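Local coordinates for protein DNA polymerase III, beta subunit (Eubacterium rectale, PDB 3T0P) that probably encircles DNA as a ring-shaped head-to-tail homodimer and tethers DNA polymerases and other proteins to it, lending them processivity, at residues N260-E263 against L264-I268. Sequence-based numbering, arbitrary orientation.
Sequences NKRE and LLDCI
L264 N reaches back to N260 O (3.2 Å) and L265 N to K261 O (3.0 Å), and D266 and C267 repeat the step onto R262 and E263, the i to i+4 bonding of an alpha-helix's first turn. Here strand 255-260 turns into helix 261-272 of the C-terminal domain. N260 is the N-cap: its OD1 accepts from E263 N at 2.9 Å, with the donor in the plane of the amide carbonyl. On the outer side, the bent R262 chain leans forward, toward the next turn. Its CG leaves anti to the backbone N (chi1 179°), and bends at chi2 and chi3 carry the guanidinium over L265, whose CD2 sits against one face, 3.7 Å from R262 NH1. D266 OD1 lies at the guanidinium edge, near its plane, but the salt bridge from R262 NH1 to D266 OD1 is long at 3.7 Å, and guanidinium and carboxylate planes are 61° apart. R262 CD lies 3.5 Å from both D266 OD1 and D266 OD2. L264 and I268 pack against strands 283-288 and 291-297 and helix 322-329, C267 against L294 and strand 302-308; K261 NZ bonds to the carbonyls of I332 and E334. The chemistry implies a helix start held by cap, lysine bonds and buried leucines together, the R262-D266 pair probably adding modest electrostatic help on the solvent side.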
loop_
_atom_site.group_PDB
_atom_site.type_symbol
_atom_site.label_atom_id
_atom_site.label_comp_id
_atom_site.label_asym_id
_atom_site.label_seq_id
_atom_site.Cartn_x
_atom_site.Cartn_y
_atom_site.Cartn_z
ATOM N N ASN B 260 -18.278 10.139 -24.109
ATOM C CA ASN B 260 -18.290 10.236 -22.660
ATOM C C ASN B 260 -16.907 9.769 -22.139
ATOM O O ASN B 260 -16.450 8.675 -22.472
ATOM C CB ASN B 260 -19.453 9.398 -22.105
ATOM C CG ASN B 260 -19.497 9.377 -20.597
ATOM O OD1 ASN B 260 -18.754 8.656 -19.944
ATOM N ND2 ASN B 260 -20.320 10.212 -20.010
ATOM N N LYS B 261 -16.237 10.623 -21.363
ATOM C CA LYS B 261 -14.891 10.420 -20.825
ATOM C C LYS B 261 -14.811 9.143 -19.951
ATOM O O LYS B 261 -13.921 8.314 -20.161
ATOM C CB LYS B 261 -14.452 11.681 -20.039
ATOM C CG LYS B 261 -13.002 11.715 -19.472
ATOM C CD LYS B 261 -12.756 10.882 -18.171
ATOM C CE LYS B 261 -13.767 11.055 -17.039
ATOM N NZ LYS B 261 -13.918 12.474 -16.588
ATOM N N ARG B 262 -15.720 8.980 -19.006
ATOM C CA ARG B 262 -15.732 7.815 -18.104
ATOM C C ARG B 262 -15.947 6.503 -18.870
ATOM O O ARG B 262 -15.251 5.531 -18.577
ATOM C CB ARG B 262 -16.807 7.982 -16.995
ATOM C CG ARG B 262 -16.978 6.834 -15.953
ATOM C CD ARG B 262 -15.722 6.462 -15.170
ATOM N NE ARG B 262 -15.012 7.629 -14.636
ATOM C CZ ARG B 262 -13.838 7.576 -14.014
ATOM N NH1 ARG B 262 -13.235 6.408 -13.816
ATOM N NH2 ARG B 262 -13.257 8.689 -13.590
ATOM N N GLU B 263 -16.872 6.464 -19.855
ATOM C CA GLU B 263 -17.100 5.237 -20.630
ATOM C C GLU B 263 -15.851 4.841 -21.427
ATOM O O GLU B 263 -15.534 3.652 -21.485
ATOM C CB GLU B 263 -18.284 5.362 -21.590
ATOM C CG GLU B 263 -19.656 5.341 -20.938
ATOM C CD GLU B 263 -20.816 5.615 -21.888
ATOM O OE1 GLU B 263 -20.690 5.304 -23.096
ATOM O OE2 GLU B 263 -21.852 6.148 -21.425
ATOM N N LEU B 264 -15.153 5.826 -22.041
ATOM C CA LEU B 264 -13.945 5.552 -22.811
ATOM C C LEU B 264 -12.838 5.028 -21.868
ATOM O O LEU B 264 -12.250 3.967 -22.118
ATOM C CB LEU B 264 -13.475 6.798 -23.607
ATOM C CG LEU B 264 -12.246 6.558 -24.512
ATOM C CD1 LEU B 264 -12.492 5.408 -25.511
ATOM C CD2 LEU B 264 -11.843 7.837 -25.250
ATOM N N LEU B 265 -12.606 5.735 -20.768
ATOM C CA LEU B 265 -11.629 5.331 -19.747
ATOM C C LEU B 265 -11.922 3.913 -19.223
ATOM O O LEU B 265 -11.008 3.064 -19.222
ATOM C CB LEU B 265 -11.604 6.349 -18.570
ATOM C CG LEU B 265 -10.685 6.007 -17.374
ATOM C CD1 LEU B 265 -9.230 5.684 -17.843
ATOM C CD2 LEU B 265 -10.691 7.126 -16.357
ATOM N N ASP B 266 -13.177 3.636 -18.827
ATOM C CA ASP B 266 -13.504 2.277 -18.300
ATOM C C ASP B 266 -13.283 1.164 -19.333
ATOM O O ASP B 266 -12.818 0.080 -18.982
ATOM C CB ASP B 266 -14.935 2.216 -17.779
ATOM C CG ASP B 266 -15.121 2.968 -16.465
ATOM O OD1 ASP B 266 -14.091 3.446 -15.888
ATOM O OD2 ASP B 266 -16.293 3.119 -16.027
ATOM N N CYS B 267 -13.569 1.448 -20.604
ATOM C CA CYS B 267 -13.404 0.462 -21.637
ATOM C C CYS B 267 -11.925 0.158 -21.919
ATOM O O CYS B 267 -11.566 -0.999 -22.080
ATOM C CB CYS B 267 -14.109 0.908 -22.908
ATOM S SG CYS B 267 -13.625 -0.061 -24.349
ATOM N N ILE B 268 -11.082 1.202 -22.041
ATOM C CA ILE B 268 -9.658 1.038 -22.318
ATOM C C ILE B 268 -8.993 0.338 -21.120
ATOM O O ILE B 268 -8.141 -0.540 -21.300
ATOM C CB ILE B 268 -8.984 2.381 -22.685
ATOM C CG1 ILE B 268 -9.700 3.002 -23.910
ATOM C CG2 ILE B 268 -7.501 2.145 -22.983
ATOM C CD1 ILE B 268 -9.122 4.323 -24.479
#